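Thiol:disulfide interchange protein DsbA (PDB 3HZ8) probably acts as a thiol-disulfide oxidoreductase of the thioredoxin family, passing disulfide bonds to proteins in the bacterial periplasm. Local coordinates at residues A[88-93]-A[119-124]; A[107-112]-A[129-134]; A[164-169]-A[179-184]; A[40-45]-A[154-159]; A[63-68]-A[72-77]. The protein carries 1 engineered substitution. All coordinates share one frame; numbering follows the deposited sequence.

Interaction 1: residues A[88-93]-A[119-124]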
# COMPACT_ATOMS: atom_id res chain seq x y z
N LYS A 88 -8.76 5.63 6.32
CA LYS A 88 -7.37 5.21 6.17
C LYS A 88 -6.46 6.40 5.83
O LYS A 88 -5.30 6.45 6.26
CB LYS A 88 -7.29 4.14 5.09
CG LYS A 88 -5.94 3.47 4.93
CD LYS A 88 -6.01 2.36 3.90
CE LYS A 88 -4.69 1.63 3.76
NZ LYS A 88 -4.82 0.48 2.83
N ASP A 89 -6.98 7.37 5.08
CA ASP A 89 -6.17 8.49 4.63
C ASP A 89 -5.64 9.36 5.76
O ASP A 89 -4.46 9.71 5.76
CB ASP A 89 -6.91 9.32 3.58
CG ASP A 89 -7.21 8.52 2.33
OD1 ASP A 89 -6.62 7.43 2.17
OD2 ASP A 89 -8.02 8.98 1.52
N VAL A 90 -6.51 9.68 6.72
CA VAL A 90 -6.14 10.40 7.94
C VAL A 90 -5.12 9.60 8.76
O VAL A 90 -4.13 10.13 9.24
CB VAL A 90 -7.40 10.70 8.81
CG1 VAL A 90 -7.04 11.59 10.00
CG2 VAL A 90 -8.51 11.34 7.97
N ALA A 91 -5.40 8.30 8.93
CA ALA A 91 -4.51 7.41 9.70
C ALA A 91 -3.10 7.37 9.10
O ALA A 91 -2.11 7.61 9.79
CB ALA A 91 -5.10 6.03 9.81
N ASN A 92 -3.01 7.10 7.80
CA ASN A 92 -1.73 7.07 7.13
C ASN A 92 -1.01 8.40 7.19
O ASN A 92 0.20 8.44 7.44
CB ASN A 92 -1.91 6.65 5.68
CG ASN A 92 -2.17 5.17 5.54
OD1 ASN A 92 -1.99 4.40 6.49
ND2 ASN A 92 -2.55 4.76 4.35
N SER A 93 -1.77 9.47 6.98
CA SER A 93 -1.28 10.82 7.15
C SER A 93 -0.63 11.01 8.53
O SER A 93 0.50 11.46 8.61
CB SER A 93 -2.41 11.84 6.98
OG SER A 93 -1.89 13.15 7.08
N GLN A 119 -4.65 8.69 19.70
CA GLN A 119 -5.14 9.26 18.43
C GLN A 119 -6.67 9.31 18.36
O GLN A 119 -7.34 8.34 18.70
CB GLN A 119 -4.62 8.42 17.24
CG GLN A 119 -3.11 8.26 17.19
CD GLN A 119 -2.36 9.56 17.39
OE1 GLN A 119 -1.49 9.67 18.27
NE2 GLN A 119 -2.70 10.57 16.58
N THR A 120 -7.22 10.45 17.92
CA THR A 120 -8.68 10.57 17.69
C THR A 120 -9.06 11.24 16.35
O THR A 120 -10.24 11.24 15.98
CB THR A 120 -9.41 11.34 18.81
OG1 THR A 120 -8.80 12.63 18.97
CG2 THR A 120 -9.38 10.56 20.13
N ALA A 121 -8.07 11.81 15.65
CA ALA A 121 -8.29 12.31 14.27
C ALA A 121 -8.72 11.16 13.38
O ALA A 121 -9.46 11.35 12.40
CB ALA A 121 -7.07 12.97 13.71
N PHE A 122 -8.19 9.98 13.71
CA PHE A 122 -8.77 8.71 13.33
C PHE A 122 -9.00 7.94 14.63
O PHE A 122 -8.49 8.34 15.69
CB PHE A 122 -7.85 7.95 12.36
CG PHE A 122 -6.54 7.50 12.97
CD1 PHE A 122 -5.46 8.37 13.07
CD2 PHE A 122 -6.38 6.20 13.42
CE1 PHE A 122 -4.24 7.96 13.62
CE2 PHE A 122 -5.16 5.77 13.96
CZ PHE A 122 -4.10 6.66 14.07
N ASP A 123 -9.75 6.84 14.56
CA ASP A 123 -10.13 6.05 15.74
C ASP A 123 -8.94 5.24 16.26
O ASP A 123 -8.85 4.03 16.01
CB ASP A 123 -11.33 5.15 15.42
CG ASP A 123 -12.06 4.65 16.67
OD1 ASP A 123 -11.45 4.47 17.75
OD2 ASP A 123 -13.29 4.41 16.56
N GLY A 124 -8.04 5.91 16.97
CA GLY A 124 -6.86 5.25 17.55
C GLY A 124 -7.15 4.03 18.42
O GLY A 124 -6.43 3.02 18.35
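Ala-91 and Val-90 meet Phe-122 with no polar bond between them; the shortest sound one nearby is internal to the helix that carries the first two, where Asn-92 N donates to Lys-88 O at 2.8 Å. Across to loop 119-124 the helix presents mainly carbon. Ala-91 covers one face of the Phe-122 ring. Its CB lies 3.9 Å from the centroid of that ring and 15° off the normal, somewhat displaced toward the rim, which makes a CH-pi contact. The helix backbone shares the contact: Ala-91 CA lies over the same face, 3.6 Å from Phe-122 CD1. The approach is close, in keeping with the short alanine side chain: the CA atoms of Ala-91 and Phe-122 are 5.7 Å apart. On the loop side, a chi1 of 67° wedges Phe-122 CG between its own backbone N and carbonyl carbon, standing the ring up against the helix. Val-90 completes the contact at its more exposed margin, with CG1 at 3.4 Å from Ala-121 O and 4.0 Å from Ala-121 CB, although a second conformer of this valine is also modelled and the detail is less certain. Just past the ring, Asp-123 forms the centre of an inverse gamma turn, and its OD1 caps Lys-126 N at the start of helix 124-132. Val-80 of helix 71-83 also touches the Ala-91 methyl. The chemistry is therefore dispersive and shape-driven: an aromatic face laid on a helix at an alanine, whose fit depends on proximity more than on any directional bond.

Interaction 2: residues A[107-112]-A[129-134]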
# COMPACT_ATOMS: atom_id res chain seq x y z
N GLN A 107 7.88 1.47 15.63
CA GLN A 107 8.24 0.06 15.46
C GLN A 107 8.40 -0.67 16.80
O GLN A 107 8.54 -1.91 16.84
CB GLN A 107 9.52 -0.10 14.62
CG GLN A 107 10.79 0.45 15.28
CD GLN A 107 11.05 1.92 15.01
OE1 GLN A 107 10.13 2.69 14.74
NE2 GLN A 107 12.31 2.31 15.06
N ASN A 108 8.38 0.10 17.89
CA ASN A 108 8.45 -0.46 19.25
C ASN A 108 7.04 -0.57 19.82
O ASN A 108 6.42 0.45 20.07
CB ASN A 108 9.31 0.44 20.15
CG ASN A 108 9.29 0.03 21.64
OD1 ASN A 108 8.44 -0.74 22.11
ND2 ASN A 108 10.23 0.58 22.40
N PRO A 109 6.54 -1.81 20.02
CA PRO A 109 5.15 -1.99 20.47
C PRO A 109 4.74 -1.16 21.70
O PRO A 109 3.59 -0.73 21.77
CB PRO A 109 5.07 -3.48 20.76
CG PRO A 109 6.05 -4.07 19.83
CD PRO A 109 7.20 -3.11 19.82
N GLU A 110 5.66 -0.93 22.64
CA GLU A 110 5.32 -0.12 23.82
C GLU A 110 5.02 1.33 23.47
O GLU A 110 4.12 1.95 24.04
CB GLU A 110 6.43 -0.17 24.86
CG GLU A 110 6.53 -1.50 25.57
CD GLU A 110 5.26 -1.84 26.30
OE1 GLU A 110 4.57 -2.79 25.87
OE2 GLU A 110 4.93 -1.15 27.30
N VAL A 111 5.82 1.86 22.55
CA VAL A 111 5.64 3.22 22.03
C VAL A 111 4.38 3.30 21.15
O VAL A 111 3.57 4.23 21.28
CB VAL A 111 6.88 3.69 21.24
CG1 VAL A 111 6.64 5.04 20.57
CG2 VAL A 111 8.08 3.78 22.17
N LEU A 112 4.21 2.32 20.27
CA LEU A 112 3.08 2.29 19.34
C LEU A 112 1.74 2.22 20.06
O LEU A 112 0.80 2.94 19.71
CB LEU A 112 3.23 1.12 18.37
CG LEU A 112 2.03 0.92 17.43
CD1 LEU A 112 1.84 2.16 16.57
CD2 LEU A 112 2.25 -0.29 16.56
N ALA A 129 -7.16 -1.89 19.06
CA ALA A 129 -7.85 -3.18 19.17
C ALA A 129 -7.52 -4.11 18.01
O ALA A 129 -7.31 -5.30 18.20
CB ALA A 129 -9.36 -2.98 19.29
N ALA A 130 -7.48 -3.55 16.80
CA ALA A 130 -7.10 -4.30 15.62
C ALA A 130 -5.66 -4.81 15.72
O ALA A 130 -5.38 -5.95 15.35
CB ALA A 130 -7.29 -3.47 14.35
N TYR A 131 -4.75 -3.96 16.22
CA TYR A 131 -3.36 -4.35 16.42
C TYR A 131 -3.27 -5.55 17.36
O TYR A 131 -2.48 -6.46 17.14
CB TYR A 131 -2.52 -3.18 16.96
CG TYR A 131 -1.07 -3.56 17.22
CD1 TYR A 131 -0.09 -3.37 16.24
CD2 TYR A 131 -0.68 -4.14 18.43
CE1 TYR A 131 1.24 -3.73 16.47
CE2 TYR A 131 0.64 -4.51 18.66
CZ TYR A 131 1.59 -4.30 17.68
OH TYR A 131 2.89 -4.66 17.92
N GLU A 132 -4.11 -5.55 18.39
CA GLU A 132 -4.05 -6.61 19.39
C GLU A 132 -4.78 -7.89 18.97
O GLU A 132 -4.70 -8.90 19.67
CB GLU A 132 -4.54 -6.09 20.74
CG GLU A 132 -3.64 -4.98 21.28
CD GLU A 132 -3.30 -5.13 22.75
OE1 GLU A 132 -3.41 -4.13 23.48
OE2 GLU A 132 -2.92 -6.25 23.18
N SER A 133 -5.46 -7.84 17.83
CA SER A 133 -6.22 -8.99 17.33
C SER A 133 -5.35 -9.96 16.52
O SER A 133 -4.37 -9.55 15.90
CB SER A 133 -7.40 -8.51 16.48
OG SER A 133 -6.95 -8.04 15.22
N PRO A 134 -5.73 -11.25 16.50
CA PRO A 134 -4.96 -12.19 15.69
C PRO A 134 -4.97 -11.88 14.18
O PRO A 134 -4.01 -12.24 13.53
CB PRO A 134 -5.66 -13.54 15.95
CG PRO A 134 -6.40 -13.34 17.22
CD PRO A 134 -6.84 -11.92 17.21
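Tyr-131 gives up more surface here than any other residue, reaching from near the end of helix 124-132 to Leu-112 and Pro-109 in the first turn of helix 109-118. Because its CG stands anti to the backbone N (chi1 178°), the ring extends away from its own helix and spans the gap between two backbones whose nearest CA atoms, those of Leu-112 and Tyr-131, are 9.7 Å apart. Leu-112 meets the ring with a single methyl, CD2, which lies 3.6 Å from Tyr-131 CE1; the leucine comes in at a slant to the ring. Farther out, the phenol oxygen runs up to the proline ring, with Tyr-131 OH at 3.7 Å from Pro-109 CG. These are contacts of carbon with ring and of carbon with oxygen, and no hydrogen bond joins the segments. Polar bonds lie nearby in each segment. Asn-108 is the N-cap of helix 109-118, its OD1 accepting from Glu-110 N at 2.8 Å; in the other segment Ala-130 O accepts from Ser-133 OG at 2.6 Å and from Ser-133 N at 3.1 Å, with Ser-136 OG as a further partner. Arg-75 of helix 71-83 adds a cation-pi interaction with the Tyr-131 ring. Such a pairing of one helix's beginning with the end of the next, bridged by a long aromatic side chain, belongs to the helical domain that DsbA proteins carry as an insertion in their thioredoxin fold.

Interaction 3: residues A[164-169]-A[179-184]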
# COMPACT_ATOMS: atom_id res chain seq x y z
N TYR A 164 1.79 -5.47 -13.72
CA TYR A 164 2.40 -4.30 -14.36
C TYR A 164 2.95 -3.32 -13.33
O TYR A 164 2.18 -2.69 -12.60
CB TYR A 164 1.40 -3.59 -15.28
CG TYR A 164 0.86 -4.48 -16.38
CD1 TYR A 164 1.71 -5.10 -17.29
CD2 TYR A 164 -0.51 -4.68 -16.52
CE1 TYR A 164 1.21 -5.91 -18.31
CE2 TYR A 164 -1.02 -5.49 -17.54
CZ TYR A 164 -0.15 -6.10 -18.42
OH TYR A 164 -0.64 -6.92 -19.42
N LYS A 165 4.27 -3.21 -13.27
CA LYS A 165 4.93 -2.32 -12.33
C LYS A 165 5.04 -0.93 -12.94
O LYS A 165 5.54 -0.80 -14.06
CB LYS A 165 6.33 -2.84 -11.98
CG LYS A 165 7.12 -1.94 -11.02
CD LYS A 165 8.47 -2.56 -10.65
CE LYS A 165 9.28 -1.57 -9.85
NZ LYS A 165 10.58 -2.14 -9.41
N VAL A 166 4.57 0.08 -12.21
CA VAL A 166 4.71 1.47 -12.64
C VAL A 166 6.16 1.92 -12.48
O VAL A 166 6.76 1.73 -11.43
CB VAL A 166 3.80 2.40 -11.82
CG1 VAL A 166 3.98 3.85 -12.27
CG2 VAL A 166 2.35 1.96 -11.96
N GLU A 167 6.74 2.49 -13.54
CA GLU A 167 8.07 3.08 -13.46
C GLU A 167 7.86 4.60 -13.42
O GLU A 167 7.53 5.21 -14.43
CB GLU A 167 8.94 2.67 -14.65
CG GLU A 167 9.05 1.15 -14.88
CD GLU A 167 9.93 0.46 -13.85
OE1 GLU A 167 10.85 1.11 -13.33
OE2 GLU A 167 9.70 -0.74 -13.55
N PHE A 168 7.98 5.18 -12.22
CA PHE A 168 7.61 6.57 -12.00
C PHE A 168 8.68 7.55 -12.49
O PHE A 168 9.85 7.38 -12.18
CB PHE A 168 7.40 6.83 -10.51
CG PHE A 168 6.13 6.25 -9.94
CD1 PHE A 168 4.97 7.01 -9.93
CD2 PHE A 168 6.13 4.99 -9.33
CE1 PHE A 168 3.78 6.51 -9.36
CE2 PHE A 168 4.96 4.49 -8.76
CZ PHE A 168 3.78 5.25 -8.78
N ALA A 169 8.24 8.57 -13.23
CA ALA A 169 9.05 9.76 -13.52
C ALA A 169 8.84 10.80 -12.40
O ALA A 169 9.80 11.40 -11.89
CB ALA A 169 8.72 10.34 -14.89
N ASP A 179 -3.86 4.69 -14.65
CA ASP A 179 -5.11 4.67 -15.41
C ASP A 179 -5.00 3.88 -16.71
O ASP A 179 -5.91 3.12 -17.05
CB ASP A 179 -5.57 6.10 -15.70
CG ASP A 179 -5.99 6.86 -14.44
OD1 ASP A 179 -6.15 6.21 -13.38
OD2 ASP A 179 -6.17 8.09 -14.55
N LEU A 180 -3.91 4.09 -17.44
CA LEU A 180 -3.68 3.37 -18.69
C LEU A 180 -3.50 1.88 -18.44
O LEU A 180 -4.05 1.06 -19.19
CB LEU A 180 -2.45 3.93 -19.44
CG LEU A 180 -2.52 5.37 -19.98
CD1 LEU A 180 -1.16 5.76 -20.51
CD2 LEU A 180 -3.57 5.44 -21.06
N LEU A 181 -2.74 1.54 -17.40
CA LEU A 181 -2.56 0.13 -17.05
C LEU A 181 -3.86 -0.52 -16.62
O LEU A 181 -4.13 -1.66 -16.97
CB LEU A 181 -1.51 -0.03 -15.95
CG LEU A 181 -0.07 0.23 -16.37
CD1 LEU A 181 0.86 0.24 -15.15
CD2 LEU A 181 0.39 -0.79 -17.40
N ALA A 182 -4.69 0.23 -15.89
CA ALA A 182 -5.99 -0.29 -15.46
C ALA A 182 -6.90 -0.65 -16.63
O ALA A 182 -7.60 -1.67 -16.60
CB ALA A 182 -6.66 0.70 -14.54
N ASP A 183 -6.90 0.20 -17.66
CA ASP A 183 -7.64 -0.07 -18.90
C ASP A 183 -7.07 -1.29 -19.62
O ASP A 183 -7.82 -2.15 -20.10
CB ASP A 183 -7.65 1.17 -19.80
CG ASP A 183 -8.28 0.90 -21.16
OD1 ASP A 183 -9.50 0.71 -21.23
OD2 ASP A 183 -7.53 0.89 -22.16
N LYS A 184 -5.74 -1.39 -19.68
CA LYS A 184 -5.07 -2.53 -20.32
C LYS A 184 -5.50 -3.84 -19.64
O LYS A 184 -5.89 -4.80 -20.33
CB LYS A 184 -3.54 -2.36 -20.28
CG LYS A 184 -2.74 -3.45 -20.98
CD LYS A 184 -1.25 -3.14 -20.91
CE LYS A 184 -0.39 -4.22 -21.55
NZ LYS A 184 -0.56 -4.29 -23.03
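Leu-181 packs its forked end between Tyr-164 and Val-166, and this is the tight, buried part of the contact. Its CD2 methyl touches Tyr-164 CB at 3.7 Å, while CD1 lies equally near Val-166 CG2 and Tyr-164 CB, 3.9 Å from each; both methyls bear on the tyrosine and only CD1 reaches the valine. Helix 179-184 runs almost exactly antiparallel to strand 164-166, at 173°, with axes 10.0 Å apart, a separation that these three side chains fill. Val-166 is also engaged on its other branch, CG1 lying 3.6 Å above the plane of the Phe-168 ring, over its centre.

The more solvent-facing side lies one helical turn later, where the partly exposed Lys-184 crosses the end of Tyr-164 at about a right angle. The approach is close though less buried, with CE at 3.4 Å from Tyr-164 OH; a bend at the last torsion (chi4 68°) then turns the ammonium nitrogen out of line with the chain. The hydroxyl itself hydrogen-bonds to Glu-188 OE1, farther along the same helix, and Tyr-11 of the edge strand touches both Leu-181 and Lys-184. The long helix is thus laid on the thioredoxin-type sheet by apolar packing, while the tyrosine's polar end is satisfied by a carboxylate that would probably polarise its O-H.

Interaction 4: residues A[40-45]-A[154-159]. Engineered in segment 154-159: Val-155 (natural residue Thr).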
# COMPACT_ATOMS: atom_id res chain seq x y z
N ALA A 40 5.79 8.77 1.89
CA ALA A 40 4.97 9.82 2.53
C ALA A 40 4.57 10.88 1.52
O ALA A 40 3.48 11.45 1.64
CB ALA A 40 5.71 10.47 3.71
N HIS A 41 5.43 11.13 0.54
CA HIS A 41 5.13 12.10 -0.51
C HIS A 41 4.17 11.56 -1.54
O HIS A 41 3.32 12.28 -2.05
CB HIS A 41 6.39 12.60 -1.19
CG HIS A 41 7.11 13.66 -0.43
ND1 HIS A 41 8.31 13.45 0.21
CD2 HIS A 41 6.78 14.95 -0.18
CE1 HIS A 41 8.70 14.56 0.80
NE2 HIS A 41 7.78 15.49 0.59
N LEU A 42 4.33 10.28 -1.90
CA LEU A 42 3.38 9.66 -2.83
C LEU A 42 1.97 9.60 -2.22
O LEU A 42 0.98 9.72 -2.94
CB LEU A 42 3.85 8.24 -3.21
CG LEU A 42 2.90 7.36 -4.04
CD1 LEU A 42 2.47 8.03 -5.38
CD2 LEU A 42 3.51 6.00 -4.33
N GLU A 43 1.91 9.40 -0.90
CA GLU A 43 0.65 9.14 -0.21
C GLU A 43 -0.51 10.06 -0.60
O GLU A 43 -1.54 9.57 -1.06
CB GLU A 43 0.87 9.13 1.31
CG GLU A 43 -0.42 8.91 2.12
CD GLU A 43 -1.05 7.55 1.91
OE1 GLU A 43 -0.36 6.61 1.42
OE2 GLU A 43 -2.25 7.41 2.25
N PRO A 44 -0.35 11.40 -0.43
CA PRO A 44 -1.48 12.27 -0.78
C PRO A 44 -1.90 12.23 -2.25
O PRO A 44 -3.09 12.40 -2.57
CB PRO A 44 -0.98 13.67 -0.39
CG PRO A 44 0.50 13.58 -0.42
CD PRO A 44 0.79 12.19 0.09
N VAL A 45 -0.94 12.00 -3.14
CA VAL A 45 -1.22 11.92 -4.58
C VAL A 45 -2.03 10.67 -4.90
O VAL A 45 -3.06 10.72 -5.62
CB VAL A 45 0.09 11.96 -5.41
CG1 VAL A 45 -0.18 11.74 -6.89
CG2 VAL A 45 0.84 13.29 -5.20
N GLY A 154 12.43 -2.36 -2.97
CA GLY A 154 12.38 -0.90 -2.97
C GLY A 154 10.96 -0.42 -2.72
O GLY A 154 10.00 -1.08 -3.11
N VAL A 155 10.83 0.73 -2.06
CA VAL A 155 9.51 1.32 -1.84
C VAL A 155 9.60 2.81 -2.16
O VAL A 155 10.65 3.43 -1.98
CB VAL A 155 9.02 1.10 -0.38
CG1 VAL A 155 8.66 -0.34 -0.16
CG2 VAL A 155 10.05 1.57 0.65
N PRO A 156 8.50 3.40 -2.64
CA PRO A 156 7.23 2.74 -2.97
C PRO A 156 7.33 1.97 -4.26
O PRO A 156 8.09 2.34 -5.15
CB PRO A 156 6.26 3.91 -3.16
CG PRO A 156 7.12 5.09 -3.52
CD PRO A 156 8.48 4.86 -2.88
N THR A 157 6.57 0.88 -4.35
CA THR A 157 6.43 0.10 -5.59
C THR A 157 4.92 -0.03 -5.85
O THR A 157 4.18 -0.39 -4.94
CB THR A 157 7.07 -1.32 -5.45
OG1 THR A 157 8.50 -1.19 -5.38
CG2 THR A 157 6.72 -2.22 -6.64
N VAL A 158 4.47 0.29 -7.06
CA VAL A 158 3.06 0.15 -7.38
C VAL A 158 2.90 -0.81 -8.54
O VAL A 158 3.57 -0.66 -9.56
CB VAL A 158 2.41 1.53 -7.73
CG1 VAL A 158 0.94 1.36 -8.20
CG2 VAL A 158 2.50 2.48 -6.53
N ILE A 159 2.03 -1.80 -8.34
CA ILE A 159 1.76 -2.83 -9.33
C ILE A 159 0.26 -2.87 -9.66
O ILE A 159 -0.58 -2.92 -8.77
CB ILE A 159 2.28 -4.19 -8.81
CG1 ILE A 159 3.81 -4.18 -8.78
CG2 ILE A 159 1.74 -5.34 -9.66
CD1 ILE A 159 4.42 -5.06 -7.71
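Leu-42 reaches Pro-156 and Val-158 through one methyl, and its path can be followed atom by atom. CB leaves helix 40-45 toward the other segment but stays behind the contact. CG, anti to the backbone N (chi1 173°), carries the fork outward without itself touching the other segment. There the branches divide. CD1 makes no close approach across the contact, while CD2, set by a chi2 of 56°, goes forward to the proline ring, 3.6 Å from Pro-156 CB and 3.8 Å from Pro-156 CG. The same methyl has a looser neighbour two residues on, Val-158 CG2 at 4.3 Å. Pro-156, just before the strand, and Val-158, within it, both point toward the helix, and Thr-157 between them points away. Its OG1 donates to Gly-154 O at 2.7 Å from 44° out of the carbonyl plane, tying the start of the strand back over the turn before it. The peptide bond preceding Pro-156 is cis, and the residue ahead of it, Val-155, is engineered in place of the natural threonine. Trp-171 of the last helix touches both Leu-42 and Pro-156. The proline ring also touches His-38 and Cys-39, and Val-155 touches both Cys-36 and Cys-39, the pair that forms the disulfide. The helix begun by the CxxC sequence and the loop holding the cis-proline, packed one against the other beside the disulfide, make up the active-site arrangement of the thioredoxin fold.

Interaction 5: residues A[63-68]-A[72-77]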
# COMPACT_ATOMS: atom_id res chain seq x y z
N HIS A 63 2.72 -3.38 3.62
CA HIS A 63 3.96 -2.83 4.19
C HIS A 63 5.07 -3.85 4.01
O HIS A 63 4.88 -5.03 4.32
CB HIS A 63 3.76 -2.54 5.69
CG HIS A 63 4.77 -1.62 6.29
ND1 HIS A 63 6.09 -1.95 6.49
CD2 HIS A 63 4.63 -0.37 6.80
CE1 HIS A 63 6.73 -0.93 7.04
NE2 HIS A 63 5.86 0.03 7.26
N VAL A 64 6.22 -3.41 3.49
CA VAL A 64 7.35 -4.34 3.34
C VAL A 64 7.88 -4.81 4.70
O VAL A 64 7.73 -4.11 5.71
CB VAL A 64 8.52 -3.75 2.49
CG1 VAL A 64 8.08 -3.56 1.04
CG2 VAL A 64 9.09 -2.45 3.10
N VAL A 65 8.49 -6.00 4.72
CA VAL A 65 9.16 -6.48 5.93
C VAL A 65 10.56 -6.93 5.52
O VAL A 65 10.72 -7.97 4.87
CB VAL A 65 8.38 -7.61 6.64
CG1 VAL A 65 9.14 -8.12 7.87
CG2 VAL A 65 6.97 -7.14 7.01
N TRP A 66 11.56 -6.12 5.87
CA TRP A 66 12.94 -6.33 5.43
C TRP A 66 13.86 -6.77 6.58
O TRP A 66 15.01 -7.10 6.36
CB TRP A 66 13.48 -5.03 4.83
CG TRP A 66 12.94 -4.74 3.46
CD1 TRP A 66 12.48 -5.65 2.54
CD2 TRP A 66 12.82 -3.46 2.83
NE1 TRP A 66 12.08 -5.02 1.39
CE2 TRP A 66 12.28 -3.67 1.53
CE3 TRP A 66 13.10 -2.15 3.24
CZ2 TRP A 66 12.03 -2.62 0.65
CZ3 TRP A 66 12.88 -1.11 2.34
CH2 TRP A 66 12.34 -1.35 1.06
N GLN A 67 13.32 -6.76 7.79
CA GLN A 67 14.03 -7.25 8.97
C GLN A 67 13.00 -7.58 10.05
O GLN A 67 11.87 -7.08 9.99
CB GLN A 67 15.08 -6.23 9.47
CG GLN A 67 14.50 -4.86 9.87
CD GLN A 67 15.55 -3.83 10.26
OE1 GLN A 67 16.75 -4.03 10.05
NE2 GLN A 67 15.09 -2.70 10.82
N LYS A 68 13.37 -8.40 11.04
CA LYS A 68 12.36 -8.85 12.01
C LYS A 68 11.74 -7.68 12.78
O LYS A 68 10.58 -7.75 13.18
CB LYS A 68 12.93 -9.89 12.98
CG LYS A 68 13.90 -9.34 14.01
CD LYS A 68 14.42 -10.43 14.97
CE LYS A 68 15.39 -9.87 16.01
NZ LYS A 68 15.52 -10.72 17.26
N THR A 72 6.50 -5.23 13.27
CA THR A 72 5.60 -4.38 14.06
C THR A 72 4.94 -3.29 13.21
O THR A 72 3.74 -2.99 13.37
CB THR A 72 6.35 -3.76 15.27
OG1 THR A 72 6.77 -4.82 16.15
CG2 THR A 72 5.45 -2.77 16.04
N LEU A 73 5.71 -2.73 12.28
CA LEU A 73 5.16 -1.71 11.39
C LEU A 73 4.17 -2.31 10.41
O LEU A 73 3.18 -1.68 10.07
CB LEU A 73 6.28 -0.99 10.63
CG LEU A 73 7.25 -0.14 11.46
CD1 LEU A 73 8.38 0.44 10.59
CD2 LEU A 73 6.49 0.97 12.24
N ALA A 74 4.45 -3.52 9.93
CA ALA A 74 3.49 -4.23 9.09
C ALA A 74 2.20 -4.55 9.87
O ALA A 74 1.09 -4.43 9.31
CB ALA A 74 4.12 -5.49 8.50
N ARG A 75 2.31 -4.92 11.15
CA ARG A 75 1.13 -5.15 11.98
C ARG A 75 0.31 -3.86 12.17
O ARG A 75 -0.93 -3.90 12.18
CB ARG A 75 1.51 -5.73 13.34
CG ARG A 75 0.33 -6.41 14.01
CD ARG A 75 0.71 -7.20 15.26
NE ARG A 75 -0.46 -7.92 15.73
CZ ARG A 75 -0.50 -8.67 16.83
NH1 ARG A 75 0.57 -8.79 17.60
NH2 ARG A 75 -1.64 -9.29 17.16
N LEU A 76 1.00 -2.73 12.32
CA LEU A 76 0.33 -1.42 12.31
C LEU A 76 -0.42 -1.17 11.00
O LEU A 76 -1.57 -0.72 11.03
CB LEU A 76 1.33 -0.28 12.56
CG LEU A 76 0.77 1.15 12.48
CD1 LEU A 76 -0.45 1.33 13.38
CD2 LEU A 76 1.84 2.17 12.77
N ALA A 77 0.24 -1.42 9.86
CA ALA A 77 -0.41 -1.23 8.56
C ALA A 77 -1.67 -2.10 8.47
O ALA A 77 -2.74 -1.64 8.02
CB ALA A 77 0.55 -1.55 7.43
O HOH W 1 8.81 -6.58 14.88
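His-63 lies with one ring face over the backbone of helix 72-77, and Leu-73, Ala-74 and Ala-77 form its first shell. The carbonyl carbon of Leu-73 stands 4.1 Å above the centre of the imidazole, Ala-74 N lies over the same face toward the rim, and His-63 NE2 comes within 3.5 Å of Leu-73 CB. Nearer the main chain, His-63 CB touches Ala-77 CB at 3.8 Å. Two residues on, Val-65 adds an apolar contact, CG2 resting 3.6 Å from Ala-74 CB.

What positions the ring is a bond to the neighbouring residue: His-63 ND1 donates to Val-64 O over 2.8 Å, nearly straight at 162°, along a lone pair of the carbonyl and only 5° out of the imidazole plane. This helps to hold the ring's rotation. At the far end of the contact a water donates to Lys-68 O and also bonds Thr-72 OG1 at 3.0 Å, bridging the loop carbonyl and the threonine hydroxyl. Phe-32 meets the imidazole edge-to-face, and Met-143 of helix 134-149 touches both His-63 and Ala-74. The whole marks the passage from strand 57-63 of the thioredoxin motif into the helical domain inserted in DsbA proteins.

The five contacts follow the two-part build of the molecule. Interactions 1 and 2, with centres 15 Å apart, both lie within the helical domain, and interaction 2 touches interaction 5 through Arg-75, whose NH2 probably hydrogen-bonds Ser-133 O. Interactions 3 and 4 share the sheet: Val-166 N reaches Val-158 O at 2.9 Å between neighbouring strands. Interaction 4 lies beside the Cys-36–Cys-39 disulfide and also touches interactions 5 and 1, at Val-155 CG1 to Val-64 CG1 (3.5 Å) of the former and, weakly, at Glu-43 OE2 to Asn-92 ND2 of the latter. Interactions 2 and 3, about 34 Å apart between centres, stand on opposite sides of the chain's centre.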